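Local atomic coordinates of fibronectin type III domain-containing protein (Simiduia agarivorans, PDB entry 6P2K), a protein that probably hydrolyses the beta-1,4-glucan backbone of xyloglucan, as a glycoside hydrolase of family 74 built from seven-bladed beta-propellers. Residues B[454-458]-B[459-463]; B[406-410]-B[411-415]. All coordinates share one frame; numbering follows the deposited sequence.

Contact 1. Residues B[454-458]-B[459-463]; sequences ADAWG and VPTVV. With PE3 (3,6,9,12,15,18,21,24,27,30,33,36,39-tridecaoxahentetracontane-1,41-diol), chain V.
Val-459 pairs with Ala-456 across the end of a tight hairpin. Val-459 N bonds to Ala-456 O at 3.1 Å. In return Val-459 O accepts the N-H of Ala-456 at 3.0 Å. CG2 of Val-459 lies beside its own backbone N, with CG1 anti to that N (chi1 -170°), and this rotation turns CG2 onto Ala-456 O. The hairpin is a two-residue type I' turn, with Trp-457 and Gly-458 at its corners. Gly-458 has a positive phi, where a CB would press on the carbonyl O of Trp-457. Asp-455 OD1 accepts a weak bond from Gly-458 N, and a polyethylene glycol hydroxyl, PE3 O43, donates to Gly-458 O at 3.0 Å. Pro-460 sits opposite Asp-455 in a non-hydrogen-bonded pair. Its CA-H points at Ala-454 O, and the ring atom Pro-460 CD lies 3.6 Å from PE3 O43. Thr-461 forms the next hydrogen-bonded pair, with Ala-454. Thr-461 O takes the N-H of Ala-454 at 2.6 Å. The hydroxyl OG1 of Thr-461, beside its own N, donates to Val-459 O at 2.9 Å. It reaches that oxygen from the face opposite to Ala-456 N, so two donors grip one carbonyl. A valine in place of Thr-461 would probably leave Val-459 O with the Ala-456 N-H but without this second donor. Thr-461 OG1 also rests on CB of Ala-456. Farther along, Val-463 sets CG1 against Ala-454 CB at 3.8 Å.

Contact 2. Residues B[406-410]-B[411-415]; sequences VAVHE and NYVIQ
Val-413 CG1 meets two valines of the preceding strand. CG2 of Val-406 and CG2 of Val-408 each approach Val-413 CG1 to 4.0 Å. Val-408 and Val-413 lie side by side and point the same way, as a non-hydrogen-bonded antiparallel pair. Val-406, two residues before Val-408 on the same face, is a diagonal neighbour, and its side chain lies at a slant to that of Val-413. Val-406 CG2 is anti to the backbone N and also meets Ile-414 O at 3.4 Å. On the other face of the sheet, CG2 of Ile-414 packs on Ala-407 CB at 3.8 Å. CG1 of Ile-414 takes the position anti to its N (chi1 177°), which leaves CG2 to meet Ala-407.

The backbones bond in two pairs. Ile-414 N bonds to Ala-407 O at 3.0 Å, and Ala-407 N bonds back to Ile-414 O. His-409 and Tyr-412 exchange N-H and C=O in the same way and close a two-residue beta hairpin, probably part of a blade of one of the seven-bladed propellers. Their link is a type II' turn with Glu-410 and Asn-411 at its corners. Tyr-412 CB is close to His-409 O at 3.3 Å.

At the polar edge, one water donates to both Glu-410 OE1 (3.0 Å) and Asn-411 OD1 (2.7 Å). It bridges the two turn side chains. Asn-411 ND2 bonds to the carbonyls of Trp-426 and His-487, while His-409 ND1 pairs with His-487 NE2 and Tyr-412 OH bonds to Glu-424.

Strand 421-425 continues the antiparallel sheet beyond strand 412-417. The face of Ala-407, His-409, Tyr-412 and Ile-414 packs against strands 447-456 and 459-467.

In the fold
This chain is the propeller part, the family 74 hydrolase portion, of a longer protein. From the N terminus, the chain first reaches contact 2, where strand 403-409 turns back into strand 412-417. Later, contact 1 closes the hairpin of strands 447-456 and 459-467, which strands 478-483 and 493-496 extend. The two hairpins lie in series, neither nested nor crossing, with centres about 13 Å apart. Their sheets pack together as probable neighbouring propeller blades. Val-462 CG2 lies 3.5 Å from Tyr-412 CE2, and Pro-460 packs on the ring of His-409. At the turn of contact 1, Trp-457 meets Tyr-545 and Arg-548 of a second subunit.

Contact 1. Residues B[454-458]-B[459-463]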
ATOM      1  N   ALA B 454       0.314  -0.247  27.651  1.00 19.47           N
ATOM      2  CA  ALA B 454       1.396  -1.217  27.579  1.00 18.95           C
ATOM      3  C   ALA B 454       2.414  -0.791  26.519  1.00 24.34           C
ATOM      4  O   ALA B 454       2.372   0.330  25.998  1.00 21.92           O
ATOM      5  CB  ALA B 454       0.835  -2.612  27.290  1.00 16.59           C
ATOM      6  N   ASP B 455       3.324  -1.705  26.181  1.00 25.04           N
ATOM      7  CA  ASP B 455       4.430  -1.413  25.271  1.00 27.25           C
ATOM      8  C   ASP B 455       4.626  -2.600  24.334  1.00 27.68           C
ATOM      9  O   ASP B 455       5.042  -3.676  24.773  1.00 27.34           O
ATOM     10  CB  ASP B 455       5.711  -1.123  26.051  1.00 34.91           C
ATOM     11  CG  ASP B 455       6.946  -1.202  25.187  1.00 44.03           C
ATOM     12  OD1 ASP B 455       6.983  -0.503  24.158  1.00 44.02           O
ATOM     13  OD2 ASP B 455       7.876  -1.961  25.535  1.00 48.98           O
ATOM     14  N   ALA B 456       4.343  -2.402  23.047  1.00 21.68           N
ATOM     15  CA  ALA B 456       4.476  -3.447  22.032  1.00 22.35           C
ATOM     16  C   ALA B 456       5.619  -3.074  21.091  1.00 21.26           C
ATOM     17  O   ALA B 456       5.427  -2.308  20.141  1.00 24.82           O
ATOM     18  CB  ALA B 456       3.166  -3.635  21.271  1.00 21.21           C
ATOM     19  N   TRP B 457       6.801  -3.632  21.352  1.00 15.89           N
ATOM     20  CA  TRP B 457       7.993  -3.371  20.544  1.00 21.39           C
ATOM     21  C   TRP B 457       8.274  -1.874  20.434  1.00 22.50           C
ATOM     22  O   TRP B 457       8.652  -1.369  19.375  1.00 25.21           O
ATOM     23  CB  TRP B 457       7.873  -3.988  19.147  1.00 22.90           C
ATOM     24  CG  TRP B 457       7.513  -5.449  19.098  1.00 27.98           C
ATOM     25  CD1 TRP B 457       6.475  -6.006  18.406  1.00 29.46           C
ATOM     26  CD2 TRP B 457       8.204  -6.538  19.726  1.00 26.57           C
ATOM     27  NE1 TRP B 457       6.470  -7.367  18.573  1.00 27.82           N
ATOM     28  CE2 TRP B 457       7.518  -7.721  19.381  1.00 25.54           C
ATOM     29  CE3 TRP B 457       9.331  -6.629  20.552  1.00 29.20           C
ATOM     30  CZ2 TRP B 457       7.919  -8.978  19.832  1.00 28.12           C
ATOM     31  CZ3 TRP B 457       9.728  -7.880  21.002  1.00 30.41           C
ATOM     32  CH2 TRP B 457       9.023  -9.038  20.639  1.00 28.27           C
ATOM     33  N   GLY B 458       8.071  -1.150  21.532  1.00 25.62           N
ATOM     34  CA  GLY B 458       8.344   0.270  21.559  1.00 26.35           C
ATOM     35  C   GLY B 458       7.171   1.166  21.216  1.00 26.55           C
ATOM     36  O   GLY B 458       7.293   2.391  21.342  1.00 28.13           O
ATOM     37  N   VAL B 459       6.047   0.609  20.788  1.00 21.39           N
ATOM     38  CA  VAL B 459       4.858   1.386  20.445  1.00 24.21           C
ATOM     39  C   VAL B 459       3.904   1.341  21.634  1.00 22.53           C
ATOM     40  O   VAL B 459       3.480   0.244  22.029  1.00 20.88           O
ATOM     41  CB  VAL B 459       4.176   0.849  19.176  1.00 23.47           C
ATOM     42  CG1 VAL B 459       3.095   1.805  18.702  1.00 25.52           C
ATOM     43  CG2 VAL B 459       5.201   0.622  18.071  1.00 21.81           C
ATOM     44  N   PRO B 460       3.536   2.482  22.218  1.00 22.00           N
ATOM     45  CA  PRO B 460       2.572   2.462  23.324  1.00 21.80           C
ATOM     46  C   PRO B 460       1.237   1.903  22.859  1.00 21.28           C
ATOM     47  O   PRO B 460       0.757   2.215  21.769  1.00 22.30           O
ATOM     48  CB  PRO B 460       2.463   3.936  23.730  1.00 22.70           C
ATOM     49  CG  PRO B 460       2.905   4.706  22.525  1.00 23.76           C
ATOM     50  CD  PRO B 460       3.929   3.849  21.838  1.00 22.50           C
ATOM     51  N   THR B 461       0.642   1.059  23.699  1.00 19.70           N
ATOM     52  CA  THR B 461      -0.505   0.257  23.300  1.00 17.04           C
ATOM     53  C   THR B 461      -1.521   0.227  24.429  1.00 21.57           C
ATOM     54  O   THR B 461      -1.215  -0.243  25.531  1.00 16.61           O
ATOM     55  CB  THR B 461      -0.067  -1.166  22.938  1.00 16.29           C
ATOM     56  OG1 THR B 461       0.920  -1.109  21.902  1.00 20.28           O
ATOM     57  CG2 THR B 461      -1.253  -1.997  22.467  1.00 17.73           C
ATOM     58  N   VAL B 462      -2.730   0.722  24.150  1.00 16.79           N
ATOM     59  CA  VAL B 462      -3.821   0.628  25.108  1.00 17.22           C
ATOM     60  C   VAL B 462      -4.207  -0.834  25.282  1.00 17.38           C
ATOM     61  O   VAL B 462      -4.285  -1.589  24.307  1.00 20.57           O
ATOM     62  CB  VAL B 462      -5.029   1.454  24.628  1.00 18.55           C
ATOM     63  CG1 VAL B 462      -5.954   1.786  25.795  1.00 15.01           C
ATOM     64  CG2 VAL B 462      -4.571   2.710  23.904  1.00 14.59           C
ATOM     65  N   VAL B 463      -4.440  -1.244  26.526  1.00 13.55           N
ATOM     66  CA  VAL B 463      -5.030  -2.540  26.837  1.00 18.50           C
ATOM     67  C   VAL B 463      -6.313  -2.295  27.617  1.00 17.90           C
ATOM     68  O   VAL B 463      -6.389  -1.359  28.422  1.00 16.18           O
ATOM     69  CB  VAL B 463      -4.071  -3.453  27.632  1.00 18.24           C
ATOM     70  CG1 VAL B 463      -2.820  -3.728  26.826  1.00 18.05           C
ATOM     71  CG2 VAL B 463      -3.715  -2.833  28.984  1.00 17.43           C
TER
HETATM   72  O43 PE3 V 807       6.685   3.453  24.129  1.00 71.35           O
HETATM   73  C42 PE3 V 807       6.668   3.120  25.518  1.00 69.00           C
HETATM   74  C41 PE3 V 807       5.232   3.155  26.044  1.00 67.70           C
HETATM   75  O40 PE3 V 807       5.277   2.823  27.438  1.00 68.96           O
HETATM   76  C39 PE3 V 807       3.967   2.852  28.018  1.00 68.17           C
HETATM   77  C38 PE3 V 807       4.082   2.489  29.492  1.00 68.47           C
HETATM   78  O37 PE3 V 807       4.934   3.434  30.165  1.00 69.22           O

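Contact 2. Residues B[406-410]-B[411-415]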
ATOM      1  N   VAL B 406      -9.379   5.051  33.884  1.00 18.71           N
ATOM      2  CA  VAL B 406      -8.848   6.007  32.918  1.00 16.80           C
ATOM      3  C   VAL B 406      -7.404   5.638  32.615  1.00 19.59           C
ATOM      4  O   VAL B 406      -6.694   5.087  33.460  1.00 18.48           O
ATOM      5  CB  VAL B 406      -8.949   7.466  33.431  1.00 19.17           C
ATOM      6  CG1 VAL B 406      -8.113   7.656  34.695  1.00 15.52           C
ATOM      7  CG2 VAL B 406      -8.540   8.467  32.352  1.00 12.35           C
ATOM      8  N   ALA B 407      -6.975   5.925  31.387  1.00 21.47           N
ATOM      9  CA  ALA B 407      -5.580   5.786  30.994  1.00 20.40           C
ATOM     10  C   ALA B 407      -5.230   6.914  30.035  1.00 19.73           C
ATOM     11  O   ALA B 407      -6.067   7.357  29.245  1.00 21.93           O
ATOM     12  CB  ALA B 407      -5.301   4.426  30.343  1.00 16.91           C
ATOM     13  N   VAL B 408      -3.985   7.380  30.111  1.00 18.94           N
ATOM     14  CA  VAL B 408      -3.525   8.534  29.348  1.00 17.88           C
ATOM     15  C   VAL B 408      -2.185   8.206  28.703  1.00 20.91           C
ATOM     16  O   VAL B 408      -1.305   7.625  29.345  1.00 21.78           O
ATOM     17  CB  VAL B 408      -3.392   9.789  30.237  1.00 18.11           C
ATOM     18  CG1 VAL B 408      -2.796  10.947  29.450  1.00 16.80           C
ATOM     19  CG2 VAL B 408      -4.738  10.185  30.824  1.00 21.97           C
ATOM     20  N   HIS B 409      -2.027   8.584  27.434  1.00 17.60           N
ATOM     21  CA  HIS B 409      -0.699   8.622  26.823  1.00 18.77           C
ATOM     22  C   HIS B 409      -0.644   9.793  25.854  1.00 22.12           C
ATOM     23  O   HIS B 409      -1.332   9.777  24.832  1.00 23.06           O
ATOM     24  CB  HIS B 409      -0.358   7.316  26.113  1.00 16.47           C
ATOM     25  CG  HIS B 409       1.082   7.219  25.726  1.00 21.45           C
ATOM     26  ND1 HIS B 409       1.579   7.785  24.572  1.00 21.12           N
ATOM     27  CD2 HIS B 409       2.143   6.674  26.367  1.00 21.46           C
ATOM     28  CE1 HIS B 409       2.881   7.569  24.506  1.00 23.23           C
ATOM     29  NE2 HIS B 409       3.249   6.899  25.584  1.00 23.01           N
ATOM     30  N   GLU B 410       0.180  10.793  26.173  1.00 22.95           N
ATOM     31  CA  GLU B 410       0.343  12.007  25.357  1.00 26.45           C
ATOM     32  C   GLU B 410      -1.033  12.637  25.170  1.00 26.84           C
ATOM     33  O   GLU B 410      -1.694  12.929  26.182  1.00 24.72           O
ATOM     34  CB  GLU B 410       1.089  11.660  24.066  1.00 28.80           C
ATOM     35  CG  GLU B 410       2.505  11.152  24.280  1.00 34.83           C
ATOM     36  CD  GLU B 410       3.196  10.789  22.982  1.00 42.53           C
ATOM     37  OE1 GLU B 410       2.564  10.919  21.913  1.00 45.27           O
ATOM     38  OE2 GLU B 410       4.368  10.360  23.032  1.00 45.84           O
ATOM     39  N   ASN B 411      -1.501  12.864  23.941  1.00 24.13           N
ATOM     40  CA  ASN B 411      -2.798  13.482  23.686  1.00 23.30           C
ATOM     41  C   ASN B 411      -3.960  12.504  23.800  1.00 20.67           C
ATOM     42  O   ASN B 411      -5.116  12.940  23.787  1.00 21.80           O
ATOM     43  CB  ASN B 411      -2.810  14.112  22.292  1.00 23.94           C
ATOM     44  CG  ASN B 411      -2.539  13.093  21.200  1.00 25.12           C
ATOM     45  OD1 ASN B 411      -1.435  12.564  21.097  1.00 27.08           O
ATOM     46  ND2 ASN B 411      -3.555  12.798  20.391  1.00 22.13           N
ATOM     47  N   TYR B 412      -3.682  11.206  23.897  1.00 19.22           N
ATOM     48  CA  TYR B 412      -4.718  10.182  23.932  1.00 17.65           C
ATOM     49  C   TYR B 412      -5.195   9.961  25.362  1.00 21.05           C
ATOM     50  O   TYR B 412      -4.381   9.828  26.281  1.00 17.35           O
ATOM     51  CB  TYR B 412      -4.193   8.868  23.353  1.00 18.26           C
ATOM     52  CG  TYR B 412      -5.188   7.732  23.428  1.00 17.09           C
ATOM     53  CD1 TYR B 412      -6.171   7.579  22.460  1.00 16.95           C
ATOM     54  CD2 TYR B 412      -5.141   6.809  24.467  1.00 14.79           C
ATOM     55  CE1 TYR B 412      -7.085   6.537  22.529  1.00 19.14           C
ATOM     56  CE2 TYR B 412      -6.049   5.774  24.547  1.00 13.96           C
ATOM     57  CZ  TYR B 412      -7.019   5.642  23.573  1.00 16.40           C
ATOM     58  OH  TYR B 412      -7.926   4.608  23.637  1.00 16.75           O
ATOM     59  N   VAL B 413      -6.516   9.920  25.540  1.00 19.17           N
ATOM     60  CA  VAL B 413      -7.142   9.575  26.809  1.00 19.68           C
ATOM     61  C   VAL B 413      -8.262   8.587  26.522  1.00 20.13           C
ATOM     62  O   VAL B 413      -8.982   8.729  25.528  1.00 19.62           O
ATOM     63  CB  VAL B 413      -7.701  10.815  27.545  1.00 17.53           C
ATOM     64  CG1 VAL B 413      -8.256  10.420  28.912  1.00 16.22           C
ATOM     65  CG2 VAL B 413      -6.633  11.893  27.688  1.00 15.84           C
ATOM     66  N   ILE B 414      -8.407   7.583  27.384  1.00 14.33           N
ATOM     67  CA  ILE B 414      -9.539   6.671  27.312  1.00 17.11           C
ATOM     68  C   ILE B 414     -10.222   6.637  28.671  1.00 20.09           C
ATOM     69  O   ILE B 414      -9.556   6.514  29.705  1.00 18.76           O
ATOM     70  CB  ILE B 414      -9.128   5.251  26.871  1.00 14.17           C
ATOM     71  CG1 ILE B 414     -10.344   4.319  26.898  1.00 13.40           C
ATOM     72  CG2 ILE B 414      -8.000   4.704  27.744  1.00 12.25           C
ATOM     73  CD1 ILE B 414     -10.155   3.038  26.115  1.00 16.14           C
ATOM     74  N   GLN B 415     -11.546   6.788  28.666  1.00 17.58           N
ATOM     75  CA  GLN B 415     -12.390   6.468  29.810  1.00 17.99           C
ATOM     76  C   GLN B 415     -13.047   5.120  29.558  1.00 17.90           C
ATOM     77  O   GLN B 415     -13.691   4.927  28.524  1.00 19.35           O
ATOM     78  CB  GLN B 415     -13.483   7.516  30.025  1.00 19.41           C
ATOM     79  CG  GLN B 415     -13.043   8.880  30.489  1.00 17.86           C
ATOM     80  CD  GLN B 415     -14.241   9.771  30.778  1.00 20.16           C
ATOM     81  OE1 GLN B 415     -15.147   9.386  31.522  1.00 20.69           O
ATOM     82  NE2 GLN B 415     -14.264  10.958  30.177  1.00 13.95           N
TER
HETATM   83  O   HOH W   1       0.969  12.403  19.863  0.50 18.80           O